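Protein deadlock (Drosophila melanogaster, PDB 5XYV) binds Rhino directly through its N-terminal region, as part of the Rhino-Deadlock-Cutoff complex, and is required for oogenesis and germline maintenance. Local coordinates at residues Asp5-Met9 against Ser10-Ser14; Ser14-Gln17 against His18-Thr21; Thr35-Lys38 against Gly39-Glu42. All blocks are in the same frame, centred on the assembly; numbering follows the deposited sequence.

Contact 1: Asp5-Met9 against Ser10-Ser14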
ATOM      1  N   ASP C   5      -5.314  16.904   9.701  1.00 38.44           N
ATOM      2  CA  ASP C   5      -5.625  18.326   9.820  1.00 30.24           C
ATOM      3  C   ASP C   5      -5.073  18.943  11.075  1.00 35.08           C
ATOM      4  O   ASP C   5      -4.896  20.164  11.130  1.00 37.54           O
ATOM      5  CB  ASP C   5      -7.135  18.579   9.791  1.00 39.27           C
ATOM      6  CG  ASP C   5      -7.752  18.269   8.451  1.00 48.42           C
ATOM      7  OD1 ASP C   5      -7.720  19.142   7.558  1.00 47.16           O
ATOM      8  OD2 ASP C   5      -8.300  17.162   8.308  1.00 52.28           O
ATOM      9  N   LYS C   6      -4.822  18.123  12.092  1.00 33.48           N
ATOM     10  CA  LYS C   6      -4.249  18.640  13.335  1.00 34.94           C
ATOM     11  C   LYS C   6      -2.714  18.777  13.218  1.00 29.11           C
ATOM     12  O   LYS C   6      -2.039  19.198  14.160  1.00 26.78           O
ATOM     13  CB  LYS C   6      -4.682  17.754  14.534  1.00 32.22           C
ATOM     14  CG  LYS C   6      -3.716  16.668  14.950  1.00 36.25           C
ATOM     15  CD  LYS C   6      -4.467  15.545  15.657  1.00 47.57           C
ATOM     16  CE  LYS C   6      -3.532  14.744  16.545  1.00 54.55           C
ATOM     17  NZ  LYS C   6      -4.223  13.572  17.149  1.00 60.31           N
ATOM     18  N   ILE C   7      -2.177  18.473  12.038  1.00 25.08           N
ATOM     19  CA  ILE C   7      -0.750  18.629  11.815  1.00 26.32           C
ATOM     20  C   ILE C   7      -0.350  20.018  11.317  1.00 27.68           C
ATOM     21  O   ILE C   7      -0.729  20.468  10.221  1.00 26.18           O
ATOM     22  CB  ILE C   7      -0.214  17.599  10.837  1.00 25.96           C
ATOM     23  CG1 ILE C   7      -0.317  16.218  11.471  1.00 28.29           C
ATOM     24  CG2 ILE C   7       1.236  17.895  10.500  1.00 20.05           C
ATOM     25  CD1 ILE C   7      -0.223  15.104  10.461  1.00 32.65           C
ATOM     26  N   ARG C   8       0.441  20.660  12.171  1.00 23.71           N
ATOM     27  CA  ARG C   8       1.004  21.998  12.046  1.00 20.80           C
ATOM     28  C   ARG C   8       1.860  22.196  10.798  1.00 21.34           C
ATOM     29  O   ARG C   8       2.526  21.264  10.371  1.00 22.17           O
ATOM     30  CB  ARG C   8       1.873  22.221  13.281  1.00 25.29           C
ATOM     31  CG  ARG C   8       1.795  23.521  13.947  1.00 24.60           C
ATOM     32  CD  ARG C   8       2.666  23.434  15.192  1.00 26.50           C
ATOM     33  NE  ARG C   8       2.192  22.338  16.022  1.00 27.95           N
ATOM     34  CZ  ARG C   8       2.955  21.436  16.617  1.00 23.76           C
ATOM     35  NH1 ARG C   8       4.276  21.491  16.532  1.00 25.26           N
ATOM     36  NH2 ARG C   8       2.376  20.478  17.314  1.00 24.78           N
ATOM     37  N   MET C   9       1.901  23.407  10.247  1.00 19.21           N
ATOM     38  CA  MET C   9       2.800  23.669   9.121  1.00 17.38           C
ATOM     39  C   MET C   9       4.255  23.451   9.525  1.00 18.51           C
ATOM     40  O   MET C   9       5.020  22.858   8.778  1.00 21.84           O
ATOM     41  CB  MET C   9       2.596  25.080   8.562  1.00 26.34           C
ATOM     42  CG  MET C   9       3.496  25.434   7.350  1.00 22.03           C
ATOM     43  SD  MET C   9       3.419  24.257   5.954  1.00 28.52           S
ATOM     44  CE  MET C   9       1.739  24.493   5.366  1.00 38.59           C
ATOM     45  N   SER C  10       4.617  23.898  10.723  1.00 20.13           N
ATOM     46  CA  SER C  10       5.988  23.797  11.202  1.00 20.14           C
ATOM     47  C   SER C  10       6.433  22.347  11.269  1.00 20.02           C
ATOM     48  O   SER C  10       7.598  22.035  11.050  1.00 22.77           O
ATOM     49  CB  SER C  10       6.131  24.480  12.571  1.00 25.77           C
ATOM     50  OG  SER C  10       5.419  23.793  13.574  1.00 21.04           O
ATOM     51  N   GLN C  11       5.493  21.461  11.571  1.00 22.84           N
ATOM     52  CA  GLN C  11       5.758  20.029  11.566  1.00 20.81           C
ATOM     53  C   GLN C  11       6.014  19.435  10.190  1.00 18.59           C
ATOM     54  O   GLN C  11       6.876  18.550  10.032  1.00 18.94           O
ATOM     55  CB  GLN C  11       4.595  19.286  12.230  1.00 19.43           C
ATOM     56  CG  GLN C  11       4.619  19.388  13.726  1.00 23.55           C
ATOM     57  CD  GLN C  11       3.428  18.724  14.348  1.00 24.33           C
ATOM     58  OE1 GLN C  11       2.306  18.891  13.888  1.00 24.59           O
ATOM     59  NE2 GLN C  11       3.678  17.883  15.329  1.00 27.29           N
ATOM     60  N   LYS C  12       5.232  19.869   9.204  1.00 17.43           N
ATOM     61  CA  LYS C  12       5.463  19.419   7.844  1.00 18.44           C
ATOM     62  C   LYS C  12       6.820  19.914   7.316  1.00 16.99           C
ATOM     63  O   LYS C  12       7.537  19.190   6.632  1.00 17.57           O
ATOM     64  CB  LYS C  12       4.338  19.884   6.936  1.00 22.82           C
ATOM     65  CG  LYS C  12       2.969  19.370   7.314  1.00 23.08           C
ATOM     66  CD  LYS C  12       1.898  20.264   6.692  1.00 21.61           C
ATOM     67  CE  LYS C  12       0.522  19.758   7.033  1.00 26.65           C
ATOM     68  NZ  LYS C  12      -0.532  20.647   6.506  1.00 26.59           N
ATOM     69  N   LEU C  13       7.181  21.144   7.643  1.00 15.85           N
ATOM     70  CA  LEU C  13       8.480  21.662   7.202  1.00 19.83           C
ATOM     71  C   LEU C  13       9.663  20.859   7.796  1.00 20.82           C
ATOM     72  O   LEU C  13      10.656  20.627   7.113  1.00 19.37           O
ATOM     73  CB  LEU C  13       8.611  23.154   7.554  1.00 19.73           C
ATOM     74  CG  LEU C  13       7.626  24.079   6.825  1.00 22.26           C
ATOM     75  CD1 LEU C  13       7.975  25.561   6.982  1.00 23.59           C
ATOM     76  CD2 LEU C  13       7.488  23.700   5.360  1.00 19.65           C
ATOM     77  N   SER C  14       9.543  20.430   9.050  1.00 19.34           N
ATOM     78  CA  SER C  14      10.554  19.602   9.689  1.00 17.29           C
ATOM     79  C   SER C  14      10.694  18.265   8.973  1.00 18.12           C
ATOM     80  O   SER C  14      11.810  17.799   8.698  1.00 19.85           O
ATOM     81  CB  SER C  14      10.199  19.375  11.158  1.00 21.77           C
ATOM     82  OG  SER C  14      10.173  20.608  11.840  1.00 28.46           O
TER
HETATM   83  O   HOH W   1      -2.625  19.665   7.994  1.00 28.11           O
HETATM   84  O   HOH W   2       6.628  22.043  15.052  1.00 28.11           O
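Gln11 folds back over Arg8, the N-cap residue of helix 9-23. Its CB lies 3.4 Å from Arg8 O and brushes Ile7 CG2. CG, turned beside the backbone N (chi1 -77°), comes against one face of the guanidinium, 3.5 Å from Arg8 NH1. The amide stacks on the same face, the planes 17° apart, with CD 3.6 Å from Arg8 CZ and NE2 3.5 Å from Arg8 NH2. OE1, at the tip, accepts a hydrogen bond in its carbonyl plane from Arg8 N at 3.1 Å. This is one half of a capping box, and glutamine suits it because its extended chain serves both the backbone and the flat cation. Replacement by an alanine is likely to leave Arg8 N without this acceptor and the guanidinium without the amide lying flat on its face. Arg8 O accepts Lys12 N at 3.3 Å and, weakly, Gln11 N, opening the i to i+4 bonding. Lys12 passes Ile7, and a water accepts from Lys12 NZ within hydrogen-bonding distance of Ile7 O. Helix 30-45 packs here, with Trp44 touching Ile7 and Lys12, while Ile39 of the Rhino chain packs on Ile7 and Gln11.

Contact 2: Ser14-Gln17 against His18-Thr21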
ATOM      1  N   SER C  14       9.543  20.430   9.050  1.00 19.34           N
ATOM      2  CA  SER C  14      10.554  19.602   9.689  1.00 17.29           C
ATOM      3  C   SER C  14      10.694  18.265   8.973  1.00 18.12           C
ATOM      4  O   SER C  14      11.810  17.799   8.698  1.00 19.85           O
ATOM      5  CB  SER C  14      10.199  19.375  11.158  1.00 21.77           C
ATOM      6  OG  SER C  14      10.173  20.608  11.840  1.00 28.46           O
ATOM      7  N   CYS C  15       9.557  17.667   8.652  1.00 12.86           N
ATOM      8  CA  CYS C  15       9.537  16.436   7.879  1.00 17.15           C
ATOM      9  C   CYS C  15      10.153  16.642   6.502  1.00 16.14           C
ATOM     10  O   CYS C  15      10.847  15.768   6.010  1.00 18.67           O
ATOM     11  CB  CYS C  15       8.104  15.887   7.738  1.00 16.20           C
ATOM     12  SG  CYS C  15       7.401  15.235   9.253  1.00 43.18           S
ATOM     13  N   TRP C  16       9.921  17.810   5.901  1.00 14.71           N
ATOM     14  CA  TRP C  16      10.553  18.110   4.622  1.00 16.08           C
ATOM     15  C   TRP C  16      12.048  18.144   4.801  1.00 16.69           C
ATOM     16  O   TRP C  16      12.792  17.606   3.993  1.00 16.59           O
ATOM     17  CB  TRP C  16      10.064  19.446   4.038  1.00 19.82           C
ATOM     18  CG  TRP C  16      10.660  19.765   2.685  1.00 21.47           C
ATOM     19  CD1 TRP C  16      11.503  20.802   2.371  1.00 23.23           C
ATOM     20  CD2 TRP C  16      10.458  19.034   1.465  1.00 24.26           C
ATOM     21  NE1 TRP C  16      11.829  20.761   1.029  1.00 22.65           N
ATOM     22  CE2 TRP C  16      11.203  19.682   0.452  1.00 23.15           C
ATOM     23  CE3 TRP C  16       9.722  17.889   1.128  1.00 20.30           C
ATOM     24  CZ2 TRP C  16      11.221  19.227  -0.870  1.00 23.90           C
ATOM     25  CZ3 TRP C  16       9.754  17.437  -0.185  1.00 23.12           C
ATOM     26  CH2 TRP C  16      10.490  18.105  -1.163  1.00 19.89           C
ATOM     27  N   GLN C  17      12.486  18.762   5.888  1.00 19.15           N
ATOM     28  CA  GLN C  17      13.910  18.891   6.149  1.00 19.69           C
ATOM     29  C   GLN C  17      14.539  17.501   6.342  1.00 22.68           C
ATOM     30  O   GLN C  17      15.694  17.271   5.963  1.00 23.45           O
ATOM     31  CB  GLN C  17      14.130  19.784   7.370  1.00 22.14           C
ATOM     32  CG  GLN C  17      15.448  20.496   7.404  1.00 29.24           C
ATOM     33  CD  GLN C  17      15.661  21.384   6.181  1.00 32.04           C
ATOM     34  OE1 GLN C  17      14.737  22.056   5.704  1.00 32.88           O
ATOM     35  NE2 GLN C  17      16.874  21.359   5.649  1.00 28.36           N
ATOM     36  N   HIS C  18      13.759  16.583   6.913  1.00 17.54           N
ATOM     37  CA  HIS C  18      14.156  15.172   7.033  1.00 22.12           C
ATOM     38  C   HIS C  18      14.386  14.529   5.672  1.00 22.13           C
ATOM     39  O   HIS C  18      15.380  13.827   5.467  1.00 20.30           O
ATOM     40  CB  HIS C  18      13.091  14.354   7.787  1.00 19.83           C
ATOM     41  CG  HIS C  18      12.960  14.710   9.231  1.00 22.20           C
ATOM     42  ND1 HIS C  18      11.845  14.388   9.980  1.00 19.77           N
ATOM     43  CD2 HIS C  18      13.811  15.344  10.075  1.00 21.06           C
ATOM     44  CE1 HIS C  18      12.012  14.817  11.217  1.00 19.21           C
ATOM     45  NE2 HIS C  18      13.196  15.398  11.301  1.00 24.29           N
ATOM     46  N   ILE C  19      13.438  14.729   4.763  1.00 20.16           N
ATOM     47  CA  ILE C  19      13.586  14.230   3.401  1.00 21.48           C
ATOM     48  C   ILE C  19      14.843  14.825   2.742  1.00 18.73           C
ATOM     49  O   ILE C  19      15.624  14.100   2.134  1.00 21.21           O
ATOM     50  CB  ILE C  19      12.343  14.538   2.545  1.00 18.23           C
ATOM     51  CG1 ILE C  19      11.138  13.759   3.068  1.00 15.51           C
ATOM     52  CG2 ILE C  19      12.597  14.226   1.065  1.00 18.38           C
ATOM     53  CD1 ILE C  19       9.863  14.166   2.431  1.00 17.95           C
ATOM     54  N   LEU C  20      15.049  16.126   2.886  1.00 21.14           N
ATOM     55  CA  LEU C  20      16.248  16.760   2.344  1.00 20.51           C
ATOM     56  C   LEU C  20      17.534  16.211   2.966  1.00 23.22           C
ATOM     57  O   LEU C  20      18.486  15.953   2.270  1.00 23.62           O
ATOM     58  CB  LEU C  20      16.190  18.280   2.525  1.00 23.52           C
ATOM     59  CG  LEU C  20      15.031  18.990   1.807  1.00 19.96           C
ATOM     60  CD1 LEU C  20      14.995  20.482   2.153  1.00 19.03           C
ATOM     61  CD2 LEU C  20      15.146  18.797   0.322  1.00 20.53           C
ATOM     62  N   THR C  21      17.568  16.013   4.274  1.00 23.74           N
ATOM     63  CA  THR C  21      18.768  15.487   4.922  1.00 22.88           C
ATOM     64  C   THR C  21      19.137  14.086   4.428  1.00 22.96           C
ATOM     65  O   THR C  21      20.311  13.704   4.385  1.00 22.19           O
ATOM     66  CB  THR C  21      18.576  15.461   6.445  1.00 24.15           C
ATOM     67  OG1 THR C  21      18.381  16.804   6.899  1.00 26.74           O
ATOM     68  CG2 THR C  21      19.783  14.831   7.155  1.00 19.42           C
TER
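Leu20 lies over one face of the Trp16 indole, and the His18 ring has the backbone carbonyl of Ser14 over one of its faces. On the indole, Leu20 CG sits 4.0 Å from the centroid of the five-membered ring and 23° off its normal, a CH-pi contact displaced toward the rim. The CD1 branch reaches farther out, to 3.4 Å from Trp16 NE1, and CD2 lies over the side where CE2 joins the two rings. Ile19 CD1 approaches the six-membered ring obliquely instead, 3.9 Å from Trp16 CE3. Both aliphatic residues are one turn further on, at i+3 and i+4, and the indole, with CG anti to the backbone N (chi1 -178°), leans along the helix to meet them. Over the imidazole, Ser14 O stands 3.3 Å from His18 CG.

These residues form the middle of helix 9-23, one arm of an antiparallel helical hairpin whose other arm is helix 30-45. Trp16 suits a buried place there, since its broad ring meets Phe36, Phe37 and Phe40 of that arm, and Leu20 touches Trp33. His18 looks to the partner protein: its ring stacks with Phe6 of the Rhino chain, and ND1 bonds Ala41 N of the Rhino chain, consistent with ND1 acting as an acceptor. Cys15 and Ile19 also pack on Rhino, against its Phe30 and Met23.

The backbone runs in regular i to i+4 bonds, such as Leu20 N to Trp16 O at 2.9 Å. Gln17 O takes two donors from Thr21, its N at 2.8 Å and its OG1 at 2.9 Å, arriving from opposite faces of the carbonyl plane. A threonine hydroxyl is short enough to turn back onto its own helix in this way, while Thr21 packs on Phe6 of the Rhino chain.

Contact 3: Thr35-Lys38 against Gly39-Glu42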
ATOM      1  N   THR C  35       8.975  21.308  -7.282  1.00 27.54           N
ATOM      2  CA  THR C  35       7.726  20.626  -7.676  1.00 33.88           C
ATOM      3  C   THR C  35       7.347  19.554  -6.671  1.00 30.11           C
ATOM      4  O   THR C  35       6.189  19.422  -6.319  1.00 31.87           O
ATOM      5  CB  THR C  35       7.792  19.972  -9.084  1.00 31.16           C
ATOM      6  OG1 THR C  35       8.693  18.866  -9.069  1.00 36.20           O
ATOM      7  CG2 THR C  35       8.205  20.965 -10.116  1.00 26.89           C
ATOM      8  N   PHE C  36       8.334  18.797  -6.218  1.00 28.29           N
ATOM      9  CA  PHE C  36       8.135  17.822  -5.159  1.00 26.85           C
ATOM     10  C   PHE C  36       7.654  18.465  -3.867  1.00 26.93           C
ATOM     11  O   PHE C  36       6.811  17.901  -3.171  1.00 29.12           O
ATOM     12  CB  PHE C  36       9.431  17.050  -4.890  1.00 28.32           C
ATOM     13  CG  PHE C  36       9.665  15.945  -5.855  1.00 28.49           C
ATOM     14  CD1 PHE C  36       8.604  15.169  -6.291  1.00 28.71           C
ATOM     15  CD2 PHE C  36      10.929  15.683  -6.335  1.00 24.95           C
ATOM     16  CE1 PHE C  36       8.810  14.156  -7.203  1.00 28.42           C
ATOM     17  CE2 PHE C  36      11.141  14.665  -7.231  1.00 25.75           C
ATOM     18  CZ  PHE C  36      10.087  13.908  -7.669  1.00 31.00           C
ATOM     19  N   PHE C  37       8.184  19.639  -3.548  1.00 28.09           N
ATOM     20  CA  PHE C  37       7.761  20.325  -2.336  1.00 30.32           C
ATOM     21  C   PHE C  37       6.299  20.756  -2.430  1.00 30.11           C
ATOM     22  O   PHE C  37       5.549  20.650  -1.451  1.00 26.72           O
ATOM     23  CB  PHE C  37       8.647  21.537  -2.046  1.00 21.91           C
ATOM     24  CG  PHE C  37       8.236  22.291  -0.812  1.00 27.38           C
ATOM     25  CD1 PHE C  37       8.328  21.696   0.440  1.00 27.02           C
ATOM     26  CD2 PHE C  37       7.753  23.598  -0.899  1.00 32.97           C
ATOM     27  CE1 PHE C  37       7.943  22.384   1.583  1.00 28.35           C
ATOM     28  CE2 PHE C  37       7.373  24.294   0.224  1.00 25.63           C
ATOM     29  CZ  PHE C  37       7.465  23.688   1.472  1.00 30.33           C
ATOM     30  N   LYS C  38       5.898  21.234  -3.602  1.00 33.23           N
ATOM     31  CA  LYS C  38       4.514  21.643  -3.821  1.00 32.88           C
ATOM     32  C   LYS C  38       3.542  20.465  -3.699  1.00 33.94           C
ATOM     33  O   LYS C  38       2.445  20.606  -3.173  1.00 36.79           O
ATOM     34  CB  LYS C  38       4.367  22.304  -5.191  1.00 38.81           C
ATOM     35  CG  LYS C  38       2.965  22.839  -5.479  1.00 44.49           C
ATOM     36  CD  LYS C  38       2.945  23.561  -6.816  1.00 51.24           C
ATOM     37  CE  LYS C  38       1.585  24.141  -7.144  1.00 55.09           C
ATOM     38  NZ  LYS C  38       1.657  24.814  -8.470  1.00 60.68           N
ATOM     39  N   GLY C  39       3.948  19.305  -4.190  1.00 27.86           N
ATOM     40  CA  GLY C  39       3.141  18.113  -4.040  1.00 31.98           C
ATOM     41  C   GLY C  39       3.213  17.551  -2.623  1.00 30.45           C
ATOM     42  O   GLY C  39       2.293  16.880  -2.163  1.00 28.61           O
ATOM     43  N   PHE C  40       4.312  17.819  -1.928  1.00 29.87           N
ATOM     44  CA  PHE C  40       4.430  17.405  -0.526  1.00 26.07           C
ATOM     45  C   PHE C  40       3.415  18.123   0.345  1.00 22.14           C
ATOM     46  O   PHE C  40       2.819  17.529   1.222  1.00 24.10           O
ATOM     47  CB  PHE C  40       5.849  17.670  -0.031  1.00 22.23           C
ATOM     48  CG  PHE C  40       5.999  17.616   1.461  1.00 20.35           C
ATOM     49  CD1 PHE C  40       6.008  16.390   2.135  1.00 20.38           C
ATOM     50  CD2 PHE C  40       6.162  18.780   2.191  1.00 19.01           C
ATOM     51  CE1 PHE C  40       6.162  16.343   3.528  1.00 23.92           C
ATOM     52  CE2 PHE C  40       6.349  18.733   3.577  1.00 22.34           C
ATOM     53  CZ  PHE C  40       6.333  17.509   4.242  1.00 20.86           C
ATOM     54  N   LEU C  41       3.218  19.409   0.108  1.00 24.28           N
ATOM     55  CA  LEU C  41       2.269  20.174   0.907  1.00 28.03           C
ATOM     56  C   LEU C  41       0.823  19.819   0.578  1.00 34.08           C
ATOM     57  O   LEU C  41      -0.020  19.705   1.473  1.00 33.11           O
ATOM     58  CB  LEU C  41       2.494  21.667   0.717  1.00 28.64           C
ATOM     59  CG  LEU C  41       3.763  22.208   1.369  1.00 30.32           C
ATOM     60  CD1 LEU C  41       3.896  23.669   1.034  1.00 32.79           C
ATOM     61  CD2 LEU C  41       3.735  21.988   2.876  1.00 27.06           C
ATOM     62  N   GLU C  42       0.561  19.614  -0.709  1.00 32.03           N
ATOM     63  CA  GLU C  42      -0.741  19.181  -1.183  1.00 37.02           C
ATOM     64  C   GLU C  42      -1.112  17.774  -0.677  1.00 40.41           C
ATOM     65  O   GLU C  42      -2.293  17.453  -0.587  1.00 42.37           O
ATOM     66  CB  GLU C  42      -0.785  19.239  -2.729  1.00 33.59           C
ATOM     67  CG  GLU C  42      -0.698  20.664  -3.293  1.00 44.40           C
ATOM     68  CD  GLU C  42      -0.492  20.733  -4.806  1.00 48.79           C
ATOM     69  OE1 GLU C  42      -0.332  19.674  -5.450  1.00 55.67           O
ATOM     70  OE2 GLU C  42      -0.432  21.863  -5.342  1.00 46.82           O
TER
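Phe37 and Leu41 meet because their first torsions differ: Phe37 CG is anti to the backbone N (chi1 179°) and swings the ring forward along the helix, while Leu41 CG stands beside its own backbone N (chi1 -72°), leaning back toward the preceding turn. Leu41 CG thus comes over the ring, 4.3 Å from its centroid and 22° off the normal, a CH-pi contact offset toward the rim. Its CD1 methyl presses 3.6 Å from Phe37 CZ and equally near CE2. Phe40 reaches the other part of the same ring, with CD2 4.0 Å from Phe37 CD1, the approach being oblique. Phenylalanine and leucine suit this side of helix 30-45 because it is the side turned to helix 9-23: Phe37 packs on Leu13, and Leu41 on Met9. Phe40 also meets Trp44 edge-to-face.

Phe36, besides its contact with Trp16 of helix 9-23, packs on Met23 of the Rhino chain, and Phe36 O has a weak hydrogen bond with Tyr21 OH of the Rhino chain. Between these aromatics and the polar side comes Gly39, whose N donates to Thr35 O at 3.1 Å; it keeps the helical course although it adds no side chain to the surface.

On that polar side Lys38 and Glu42 are one turn apart. The extended lysine chain crosses Glu42 obliquely, with Glu42 OE2 3.5 Å from Lys38 CE. Lys38 NZ is 4.8 Å from Glu42 OE2, too far for the charged atoms to touch. Glu42 N is bonded to Lys38 O at 3.3 Å, a backbone bond of the same i to i+4 pair. The chemistry therefore implies two unlike faces, an aromatic and aliphatic one packed against the other helix, and a charged one where opposite charges probably attract each other only loosely.

In the fold
From the N terminus, contact 1 comes first, where the 3-10 turn and the short loop after it lead into helix 9-23. Contact 2 continues along the same helix and shares Ser14 with contact 1, so one begins where the other ends, and neither closes a loop. After the connection to helix 30-45 comes contact 3, in series with both rather than crossing or enclosing them. The tie between the arms runs along one side of the hairpin, where Cys15 CB of contact 2 lies 4.2 Å from Phe40 CZ of contact 3. Rhino packs on all three contacts. Centres of contacts 1 and 3 lie about 14 Å apart, those of contacts 2 and 3 about 13 Å.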